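Long-range contacts in ADP/ATP-dependent NAD(P)H-hydrate dehydratase (Bacillus subtilis, PDB 3RPZ), which catalyses the ADP- or ATP-dependent dehydration of hydrated NADH and NADPH, probably returning these damaged nucleotides to use as cofactors: residues A[52-58]-A[223-228]; A[206-212]-A[248-254]. One frame throughout, in Å; residues are numbered along the deposited sequence. Where two conformers were deposited one is given.

Interaction 1 of 2, residues A[52-58]-A[223-228]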
# COMPACT_ATOMS: atom_id res chain seq x y z
N GLY A 52 0.34 -11.00 -10.93
CA GLY A 52 0.68 -12.36 -11.30
C GLY A 52 1.67 -12.43 -12.44
O GLY A 52 2.59 -13.24 -12.44
N ALA A 53 1.49 -11.58 -13.44
CA ALA A 53 2.34 -11.57 -14.62
C ALA A 53 3.76 -11.10 -14.28
O ALA A 53 4.73 -11.76 -14.68
CB ALA A 53 1.68 -10.74 -15.73
N MET A 54 3.86 -9.96 -13.61
CA MET A 54 5.19 -9.42 -13.36
C MET A 54 5.97 -10.27 -12.39
O MET A 54 7.20 -10.30 -12.45
CB MET A 54 5.16 -7.96 -12.97
CG MET A 54 4.51 -7.09 -14.02
SD MET A 54 5.11 -5.37 -13.99
CE MET A 54 6.66 -5.64 -14.72
N ARG A 55 5.28 -10.97 -11.48
CA ARG A 55 5.93 -11.93 -10.60
C ARG A 55 6.43 -13.16 -11.32
O ARG A 55 7.22 -13.91 -10.76
CB ARG A 55 4.94 -12.37 -9.53
CG ARG A 55 4.78 -11.42 -8.37
CD ARG A 55 5.99 -11.38 -7.47
NE ARG A 55 5.76 -10.67 -6.26
CZ ARG A 55 6.69 -10.08 -5.53
NH1 ARG A 55 7.93 -10.05 -5.88
NH2 ARG A 55 6.32 -9.50 -4.39
N SER A 56 5.95 -13.44 -12.53
CA SER A 56 6.14 -14.70 -13.20
C SER A 56 7.15 -14.71 -14.31
O SER A 56 7.06 -15.49 -15.26
CB SER A 56 4.82 -15.30 -13.61
OG SER A 56 4.05 -15.60 -12.44
N GLY A 57 8.15 -13.84 -14.24
CA GLY A 57 9.35 -14.00 -15.05
C GLY A 57 9.41 -13.32 -16.42
O GLY A 57 10.34 -13.56 -17.17
N LEU A 58 8.43 -12.47 -16.72
CA LEU A 58 8.49 -11.63 -17.93
C LEU A 58 9.62 -10.58 -17.81
O LEU A 58 10.28 -10.45 -16.76
CB LEU A 58 7.12 -11.05 -18.27
CG LEU A 58 6.42 -10.27 -17.14
CD1 LEU A 58 7.24 -9.03 -16.69
CD2 LEU A 58 5.04 -9.79 -17.60
N GLY A 223 -2.66 -13.96 -15.11
CA GLY A 223 -1.37 -13.24 -15.11
C GLY A 223 -0.16 -14.13 -14.96
O GLY A 223 0.85 -13.96 -15.66
N MET A 224 -0.24 -15.09 -14.06
CA MET A 224 0.87 -16.03 -13.90
C MET A 224 1.18 -16.79 -15.22
O MET A 224 2.33 -16.95 -15.62
CB MET A 224 0.62 -16.99 -12.76
CG MET A 224 0.66 -16.34 -11.43
SD MET A 224 0.29 -17.46 -10.05
CE MET A 224 1.54 -18.69 -10.23
N ILE A 225 0.13 -17.25 -15.91
CA ILE A 225 0.33 -17.91 -17.20
C ILE A 225 1.02 -16.94 -18.19
O ILE A 225 1.97 -17.31 -18.88
CB ILE A 225 -0.96 -18.42 -17.79
CG1 ILE A 225 -1.60 -19.46 -16.86
CG2 ILE A 225 -0.72 -19.15 -19.10
CD1 ILE A 225 -3.07 -19.87 -17.24
N LEU A 226 0.56 -15.69 -18.22
CA LEU A 226 1.10 -14.70 -19.12
C LEU A 226 2.61 -14.50 -18.90
O LEU A 226 3.39 -14.51 -19.82
CB LEU A 226 0.37 -13.38 -18.94
CG LEU A 226 0.84 -12.22 -19.83
CD1 LEU A 226 0.64 -12.55 -21.32
CD2 LEU A 226 0.10 -10.91 -19.46
N GLY A 227 3.00 -14.31 -17.66
CA GLY A 227 4.42 -14.17 -17.37
C GLY A 227 5.21 -15.43 -17.67
O GLY A 227 6.31 -15.38 -18.26
N MET A 228 4.68 -16.60 -17.29
CA MET A 228 5.44 -17.83 -17.53
C MET A 228 5.64 -18.12 -19.01
O MET A 228 6.68 -18.63 -19.43
CB MET A 228 4.88 -18.99 -16.72
CG MET A 228 5.44 -18.89 -15.14
SD MET A 228 4.77 -20.32 -14.34
CE MET A 228 4.72 -19.55 -12.73
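S56 and M224 both hold their first branch anti to the carbonyl carbon, beside the backbone N (chi1 -65° and -69°), which sets S56 OG 3.6 Å from M224 CG. The serine hydroxyl lies across the M224 backbone and folds back on its own chain, donating to G52 O at 2.8 Å nearly along the C=O axis. M228, extended beyond CG, also reaches the serine, its CG 4.0 Å from S56 CB. Replacing S56 by alanine removes OG, which would probably leave G52 O without this donor and open a small gap beside M224. The two backbones are in direct contact, with A53 CA 3.0 Å from G223 O in a CA-H...O contact (131° at H). A second one joins M224 CA to G52 O. A side chain on G227 would collide with A53 O and S56 CB, and one on G223 with A53 N. A53 CB meets L226 CD2 at 4.1 Å, where L226 also packs on A33 and L35 of strand 32-36. Such glycine-to-backbone packing, with G223 and G227 spaced as in GxxxG, is characteristic of close helix packing, here the end of helix 44-54 and the turn after it against helix 217-231 of the ribokinase-like fold.

Interaction 2 of 2, residues A[206-212]-A[248-254]. With AMP (adenosine monophosphate), chain C.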
# COMPACT_ATOMS: atom_id res chain seq x y z
N PRO A 206 -2.18 -31.25 -9.45
CA PRO A 206 -2.35 -31.82 -8.12
C PRO A 206 -2.34 -30.84 -6.96
O PRO A 206 -2.49 -31.27 -5.80
CB PRO A 206 -1.11 -32.72 -7.98
CG PRO A 206 -0.05 -32.04 -8.77
CD PRO A 206 -0.78 -31.39 -9.94
N THR A 207 -2.15 -29.58 -7.23
CA THR A 207 -2.02 -28.58 -6.18
C THR A 207 -3.24 -27.68 -6.03
O THR A 207 -4.05 -27.52 -6.92
CB THR A 207 -0.77 -27.70 -6.40
OG1 THR A 207 -0.96 -26.92 -7.56
CG2 THR A 207 0.50 -28.49 -6.49
N GLY A 208 -3.30 -27.03 -4.88
CA GLY A 208 -4.35 -26.13 -4.53
C GLY A 208 -5.35 -26.63 -3.53
O GLY A 208 -5.36 -27.83 -3.21
N ASN A 209 -6.14 -25.73 -2.96
CA ASN A 209 -7.13 -26.08 -1.95
C ASN A 209 -8.22 -25.04 -1.92
O ASN A 209 -8.19 -24.11 -2.78
CB ASN A 209 -6.48 -26.30 -0.60
CG ASN A 209 -5.76 -25.09 -0.11
OD1 ASN A 209 -6.24 -23.97 -0.30
ND2 ASN A 209 -4.56 -25.26 0.50
N GLY A 210 -9.17 -25.17 -1.00
CA GLY A 210 -10.30 -24.25 -0.96
C GLY A 210 -9.94 -22.81 -0.61
O GLY A 210 -10.79 -21.92 -0.71
N ALA A 211 -8.71 -22.54 -0.22
CA ALA A 211 -8.28 -21.13 -0.07
C ALA A 211 -8.43 -20.39 -1.37
O ALA A 211 -8.62 -19.16 -1.38
CB ALA A 211 -6.88 -21.02 0.48
N LEU A 212 -8.35 -21.10 -2.48
CA LEU A 212 -8.49 -20.51 -3.82
C LEU A 212 -9.92 -20.21 -4.22
O LEU A 212 -10.16 -19.55 -5.23
CB LEU A 212 -7.82 -21.39 -4.89
CG LEU A 212 -6.32 -21.55 -4.74
CD1 LEU A 212 -5.82 -22.63 -5.69
CD2 LEU A 212 -5.60 -20.22 -4.99
N ALA A 248 0.25 -24.37 -5.50
CA ALA A 248 1.26 -24.53 -4.46
C ALA A 248 1.30 -23.33 -3.52
O ALA A 248 1.60 -23.48 -2.34
CB ALA A 248 2.63 -24.81 -5.08
N CYS A 249 1.05 -22.14 -4.05
CA CYS A 249 1.03 -20.94 -3.21
C CYS A 249 -0.07 -21.02 -2.18
O CYS A 249 0.12 -20.62 -1.02
CB CYS A 249 0.89 -19.69 -4.05
SG CYS A 249 2.38 -19.28 -5.03
N ALA A 250 -1.26 -21.49 -2.58
CA ALA A 250 -2.34 -21.69 -1.62
C ALA A 250 -2.02 -22.75 -0.59
O ALA A 250 -2.39 -22.60 0.57
CB ALA A 250 -3.63 -22.07 -2.38
N GLU A 251 -1.30 -23.79 -0.97
CA GLU A 251 -0.92 -24.81 0.00
C GLU A 251 0.09 -24.28 1.00
O GLU A 251 0.00 -24.63 2.18
CB GLU A 251 -0.38 -26.05 -0.69
CG GLU A 251 -1.42 -26.74 -1.55
CD GLU A 251 -0.93 -27.98 -2.25
OE1 GLU A 251 0.15 -28.50 -1.88
OE2 GLU A 251 -1.69 -28.54 -3.04
N LEU A 252 1.04 -23.44 0.58
CA LEU A 252 1.94 -22.77 1.52
C LEU A 252 1.14 -21.96 2.49
O LEU A 252 1.34 -22.02 3.70
CB LEU A 252 2.93 -21.84 0.80
CG LEU A 252 3.91 -21.07 1.71
CD1 LEU A 252 3.31 -19.85 2.40
CD2 LEU A 252 4.57 -21.99 2.76
N TRP A 253 0.20 -21.15 1.98
CA TRP A 253 -0.61 -20.29 2.85
C TRP A 253 -1.25 -21.03 3.95
O TRP A 253 -1.26 -20.57 5.12
CB TRP A 253 -1.76 -19.67 2.04
CG TRP A 253 -2.79 -18.84 2.83
CD1 TRP A 253 -4.06 -19.21 3.21
CD2 TRP A 253 -2.62 -17.51 3.27
NE1 TRP A 253 -4.68 -18.19 3.86
CE2 TRP A 253 -3.84 -17.12 3.89
CE3 TRP A 253 -1.55 -16.58 3.23
CZ2 TRP A 253 -4.00 -15.87 4.44
CZ3 TRP A 253 -1.72 -15.37 3.73
CH2 TRP A 253 -2.95 -14.99 4.33
N THR A 254 -1.86 -22.16 3.64
CA THR A 254 -2.64 -22.88 4.64
C THR A 254 -1.81 -23.58 5.70
O THR A 254 -2.33 -24.07 6.70
CB THR A 254 -3.69 -23.84 4.03
OG1 THR A 254 -3.03 -24.72 3.09
CG2 THR A 254 -4.75 -23.09 3.33
P AMP C . -11.86 -18.21 -11.09
O1P AMP C . -11.45 -17.01 -10.17
O2P AMP C . -13.23 -18.62 -10.69
O3P AMP C . -11.66 -17.76 -12.52
O5' AMP C . -10.71 -19.19 -10.88
C5' AMP C . -10.58 -19.90 -9.58
C4' AMP C . -9.21 -20.44 -9.45
O4' AMP C . -9.03 -21.03 -8.12
C3' AMP C . -8.84 -21.53 -10.44
O3' AMP C . -7.44 -21.56 -10.60
C2' AMP C . -9.35 -22.74 -9.64
O2' AMP C . -8.87 -24.00 -10.14
C1' AMP C . -8.82 -22.43 -8.26
N9 AMP C . -9.64 -23.03 -7.20
C8 AMP C . -10.81 -22.57 -6.73
N7 AMP C . -11.32 -23.39 -5.75
C5 AMP C . -10.39 -24.37 -5.63
C6 AMP C . -10.31 -25.59 -4.79
N6 AMP C . -11.30 -25.86 -3.93
N1 AMP C . -9.23 -26.34 -4.98
C2 AMP C . -8.25 -26.06 -5.85
N3 AMP C . -8.26 -24.97 -6.67
C4 AMP C . -9.31 -24.22 -6.55
O HOH W 1 -0.29 -31.07 -3.66
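The adenine-binding loop of the AMP pocket is held to helix 235-256 by two hydrogen bonds, one of them weak, and by packing of L212 and A211 on A250. E251, extended beyond CG, brings OE2 to G208 N, which donates at 2.9 Å on the anti side of the carboxylate, 27° out of its plane. The bond is bent, 144° at the hydrogen. A water placed to donate to OE2 or to P206 O lies beside it, and the side chains of E251 and T207 cross at about a right angle. T207 OG1 is bonded to Y244 O. N209 holds its amide between the backbone N and the carbonyl carbon (chi1 60°), turning OD1 back to accept from A211 N at 2.9 Å in an Asx turn that shapes the loop itself, while ND2 gives a weak 3.4 Å bond to A250 O. L212 is wedged between helix and ligand: its CG rests on A250 CB at 3.6 Å, and CB and CD1 lie over one face of the adenine, CB 3.4 Å from AMP N9. N209 O stands over the same face, 3.3 Å from AMP C6. At G208's backbone angles a CB would jam against T207 O, and AMP C2 would crowd it too. K27 NZ of the third subunit is also hydrogen-bonded to AMP, making this an intersubunit nucleotide site of the ribokinase-like fold, with a glycine-rich loop against the base.

Overall arrangement
Helices 217-231 and 235-256 follow each other, and each carries one side of a contact: 223-228 in interaction 1 and 248-254 in interaction 2. The centres lie 18 Å apart, the nearest atoms about 5 Å. H246 bridges the gap, since both M224 and L212 pack on it and it belongs to the AMP pocket. Interaction 2 is part of that pocket, whereas interaction 1 is buried deeper, centred about 8 Å from the chain's centre against about 17 Å, with the M224 side chain about 9 Å from a bound AMP. G218, earlier on helix 217-231, has its backbone N hydrogen-bonded to AMP. The L212 side chain is about 10 Å from bound hydrated NADPH and about 11 Å from a magnesium ion.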